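Cell wall surface anchor family protein (Streptococcus agalactiae serogroup V, PDB 3PF2) forms the shaft of the group B streptococcal type 1 pilus as its major pilin subunit, represented here by a calcium-binding C-terminal fragment. Local coordinates at the calcium ion site. Coordinates in Å, arbitrary orientation; residue numbers count along the deposited sequence, not the author numbering.

Site 1: the calcium ion site. Residues 10-12, 17, 19, 34, 51, 120, 175, 177. With CA (calcium ion), chain B.
Strand 9-13 supplies three successive residues to this calcium site, and loop residue Asp19 joins them, so that the ion ties the strand to the segment that follows it. At least seven oxygens are seen around the metal. Asp10 is the bidentate member: its CB places CG anti to the backbone N (chi1 176°), and from there the carboxylate turns both tips to the ion, with OD1 and OD2 each 2.5 Å from CA. This chelation brings the carboxylate carbon CG to 2.9 Å from CA, a consequence of the two oxygen bonds and not a bond of its own. OD2 also accepts, on its anti lone pair, a hydrogen bond from the side-chain amine NZ of Lys34. Asp12 binds through one oxygen, OD1, at 2.2 Å from CA. Its OD2 is met out of the carboxylate plane from opposite faces, by Lys34 NZ at 2.7 Å on one and the backbone N of Gly17 at 2.8 Å on the other, a two-sided grip that should fix the rotation of the group. Lys34 therefore bridges two metal-binding carboxylates from the second shell, and its charge may offset part of the negative charge gathered here. Between the two aspartates, Lys11 gives its backbone carbonyl O, while its extended side chain runs away from the metal to a salt bridge with Asp51. Two waters are also bound to the ion. Water 1 is held by the carbonyl O of Arg175, and water 2 by that of Asp120; Arg175 and Asp120 are themselves joined, NH2 to OD2, with the Asp120 carboxylate at the edge of the guanidinium and in its plane. Asp19 touches the ion with OD1 and uses OD2 to hold water 2 at 2.7 Å.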
# COMPACT_ATOMS: atom_id res chain seq x y z
N ASP A 10 -9.29 14.43 -5.14
CA ASP A 10 -8.74 13.24 -5.78
C ASP A 10 -7.78 12.61 -4.79
O ASP A 10 -7.32 13.26 -3.85
CB ASP A 10 -7.98 13.61 -7.05
CG ASP A 10 -7.30 12.42 -7.71
OD1 ASP A 10 -7.90 11.34 -7.75
OD2 ASP A 10 -6.18 12.56 -8.21
N LYS A 11 -7.45 11.34 -5.01
CA LYS A 11 -6.43 10.68 -4.19
C LYS A 11 -5.47 9.97 -5.14
O LYS A 11 -5.89 9.41 -6.15
CB LYS A 11 -7.08 9.69 -3.22
CG LYS A 11 -6.17 9.15 -2.10
CD LYS A 11 -6.91 8.15 -1.22
CE LYS A 11 -6.02 7.60 -0.09
NZ LYS A 11 -6.79 6.81 0.91
N ASP A 12 -4.18 10.02 -4.82
CA ASP A 12 -3.13 9.30 -5.55
C ASP A 12 -2.38 8.40 -4.58
O ASP A 12 -2.59 8.43 -3.37
CB ASP A 12 -2.12 10.29 -6.14
CG ASP A 12 -2.70 11.17 -7.24
OD1 ASP A 12 -3.84 10.89 -7.72
OD2 ASP A 12 -2.03 12.16 -7.60
N GLY A 17 0.22 12.05 -9.22
CA GLY A 17 -0.07 11.69 -10.60
C GLY A 17 -0.16 10.19 -10.83
O GLY A 17 -0.50 9.75 -11.94
N ASP A 19 -1.77 6.37 -9.75
CA ASP A 19 -2.98 5.80 -9.15
C ASP A 19 -2.90 4.31 -8.82
O ASP A 19 -3.84 3.75 -8.25
CB ASP A 19 -4.20 6.06 -10.05
CG ASP A 19 -4.54 7.55 -10.15
OD1 ASP A 19 -4.70 8.17 -9.08
OD2 ASP A 19 -4.65 8.09 -11.29
N LYS A 34 -5.88 14.96 -2.04
CA LYS A 34 -5.72 16.17 -2.83
C LYS A 34 -7.03 16.91 -2.92
O LYS A 34 -8.05 16.30 -3.16
CB LYS A 34 -5.25 15.83 -4.25
CG LYS A 34 -3.97 14.98 -4.30
CD LYS A 34 -3.94 14.10 -5.58
CE LYS A 34 -3.84 14.94 -6.88
NZ LYS A 34 -3.83 14.08 -8.10
N ASP A 51 -10.96 9.87 6.15
CA ASP A 51 -10.47 8.76 5.34
C ASP A 51 -10.56 7.48 6.16
O ASP A 51 -9.81 7.30 7.14
CB ASP A 51 -9.02 9.05 4.92
CG ASP A 51 -8.47 8.06 3.91
OD1 ASP A 51 -8.86 6.88 3.94
OD2 ASP A 51 -7.63 8.49 3.10
N ASP A 120 -6.57 15.63 -11.09
CA ASP A 120 -6.29 14.20 -11.26
C ASP A 120 -4.92 13.99 -11.91
O ASP A 120 -4.25 12.98 -11.64
CB ASP A 120 -7.33 13.54 -12.17
CG ASP A 120 -8.71 13.44 -11.54
OD1 ASP A 120 -8.87 13.70 -10.34
OD2 ASP A 120 -9.65 13.06 -12.26
N ARG A 175 -12.49 8.85 -8.88
CA ARG A 175 -11.74 7.61 -9.17
C ARG A 175 -10.76 7.38 -8.03
O ARG A 175 -10.14 8.34 -7.55
CB ARG A 175 -10.99 7.74 -10.49
CG ARG A 175 -11.92 7.82 -11.72
CD ARG A 175 -11.25 8.51 -12.90
NE ARG A 175 -11.20 9.97 -12.76
CZ ARG A 175 -12.20 10.80 -13.07
NH1 ARG A 175 -13.35 10.33 -13.55
NH2 ARG A 175 -12.05 12.11 -12.89
N PRO A 177 -7.45 5.49 -6.20
CA PRO A 177 -6.18 4.77 -6.39
C PRO A 177 -6.17 3.45 -5.63
O PRO A 177 -7.02 3.23 -4.76
CB PRO A 177 -5.14 5.74 -5.81
CG PRO A 177 -5.90 6.48 -4.72
CD PRO A 177 -7.33 6.61 -5.25
CA CA B . -5.81 10.09 -8.42
O HOH W 1 -7.53 8.51 -8.83
O HOH W 2 -5.57 10.59 -10.74

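Site 2: the calcium ion site. Residues 45, 159, 161-167. With CA (calcium ion), chain C.
A structural role is the likeliest reading of this calcium site: the loop 161-167 wraps around the ion, all eight observed ligands are protein oxygens, and no substrate or bound water is seen in the shell. Four side chains with carboxylate or amide tips, one threonine hydroxyl and two backbone carbonyls do the work. Asp159, at the end of strand 155-159, chelates with both carboxylate oxygens, OD1 at 2.4 Å and OD2 at 2.6 Å from CA. Thr161 also binds twice, through its carbonyl O and through OG1, which takes the crowded position between backbone N and carbonyl carbon (chi1 53°) and thereby points at the metal. Asp163 and Asn167 adopt the same crowded first torsion, and each brings its OD1 to the ion. The other tip atoms of the two meet: the amide ND2 of Asn167 donates to Asp163 OD2 at 2.9 Å, nearly in the amide plane and on the syn lone pair of the carboxylate, so the amide is held with its oxygen turned to the calcium. Glu45 arrives from a different part of the chain, its side chain extended beyond CG, and binds with OE1. Its other oxygen, OE2, accepts from the backbone N of Lys164 at 2.8 Å through its syn lone pair, tying the carboxylate to the turn of the loop. Backbone N-H groups of the loop brace the other acids as well. That of Thr161 approaches Asp159 OD1 nearly along the C-O axis, and that of Ala165, whose own carbonyl O binds the ion, reaches Asp163 OD1 from above the carboxylate plane. Asn167 N adds an almost straight bond (175° at H) to Asp159 OD2 from 49° out of its plane.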
# COMPACT_ATOMS: atom_id res chain seq x y z
N GLU A 45 -16.53 27.82 6.78
CA GLU A 45 -16.86 27.52 8.18
C GLU A 45 -16.55 26.08 8.59
O GLU A 45 -16.66 25.73 9.77
CB GLU A 45 -18.34 27.86 8.45
CG GLU A 45 -18.73 29.28 8.00
CD GLU A 45 -20.17 29.63 8.32
OE1 GLU A 45 -21.03 28.72 8.29
OE2 GLU A 45 -20.46 30.82 8.60
N ASP A 159 -17.82 23.74 4.25
CA ASP A 159 -18.89 24.73 4.39
C ASP A 159 -18.36 26.04 3.82
O ASP A 159 -17.55 26.73 4.46
CB ASP A 159 -19.31 24.87 5.87
CG ASP A 159 -20.51 25.81 6.06
OD1 ASP A 159 -20.72 26.69 5.21
OD2 ASP A 159 -21.21 25.68 7.09
N THR A 161 -20.24 28.65 2.90
CA THR A 161 -21.13 29.79 3.16
C THR A 161 -20.86 30.48 4.50
O THR A 161 -21.04 29.88 5.55
CB THR A 161 -22.62 29.40 3.06
OG1 THR A 161 -22.88 28.27 3.91
CG2 THR A 161 -22.97 29.06 1.62
N PRO A 162 -20.45 31.77 4.47
CA PRO A 162 -20.20 32.51 5.71
C PRO A 162 -21.52 33.01 6.30
O PRO A 162 -21.68 34.21 6.54
CB PRO A 162 -19.31 33.67 5.25
CG PRO A 162 -19.71 33.93 3.83
CD PRO A 162 -20.21 32.59 3.27
N ASP A 163 -22.45 32.09 6.55
CA ASP A 163 -23.80 32.45 6.98
C ASP A 163 -24.08 32.15 8.46
O ASP A 163 -25.23 32.25 8.92
CB ASP A 163 -24.84 31.80 6.06
CG ASP A 163 -24.79 30.28 6.07
OD1 ASP A 163 -23.86 29.70 6.69
OD2 ASP A 163 -25.68 29.66 5.46
N LYS A 164 -23.04 31.78 9.21
CA LYS A 164 -23.17 31.42 10.63
C LYS A 164 -24.08 30.22 10.85
O LYS A 164 -24.64 30.02 11.94
CB LYS A 164 -23.65 32.62 11.46
CG LYS A 164 -22.83 33.86 11.26
CD LYS A 164 -23.45 35.01 12.04
CE LYS A 164 -23.03 36.34 11.46
NZ LYS A 164 -23.52 37.46 12.32
N ALA A 165 -24.23 29.41 9.81
CA ALA A 165 -25.07 28.24 9.88
C ALA A 165 -24.28 27.03 9.42
O ALA A 165 -23.56 27.11 8.42
CB ALA A 165 -26.32 28.42 9.02
N ASP A 166 -24.42 25.94 10.17
CA ASP A 166 -23.67 24.71 9.93
C ASP A 166 -24.35 23.92 8.80
O ASP A 166 -25.30 23.17 9.04
CB ASP A 166 -23.67 23.89 11.23
CG ASP A 166 -22.82 22.62 11.14
OD1 ASP A 166 -21.89 22.56 10.32
OD2 ASP A 166 -23.09 21.69 11.92
N ASN A 167 -23.85 24.08 7.57
CA ASN A 167 -24.46 23.48 6.38
C ASN A 167 -23.43 22.97 5.36
O ASN A 167 -23.35 23.47 4.23
CB ASN A 167 -25.49 24.44 5.75
CG ASN A 167 -25.01 25.88 5.74
OD1 ASN A 167 -23.82 26.17 5.64
ND2 ASN A 167 -25.97 26.81 5.84
CA CA C . -22.33 27.90 6.43

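Site 1 and site 2 lie in the same chain, about 27 Å apart between the centres of their C-alpha atoms, and share no residue. Strand 46-52 offers an indirect tie: it carries Asp51, an outer residue of site 1, and begins immediately after Glu45 of site 2. Site 1 is built on strand 9-13 and Asp19, with Asp120 and Arg175 brought in from much later in the chain; site 2 joins Glu45 to a strand end and its loop, from Asp159 to Asn167. Each ion thus fastens separate segments, which may stiffen the fragment, as would suit a subunit of a pilus shaft.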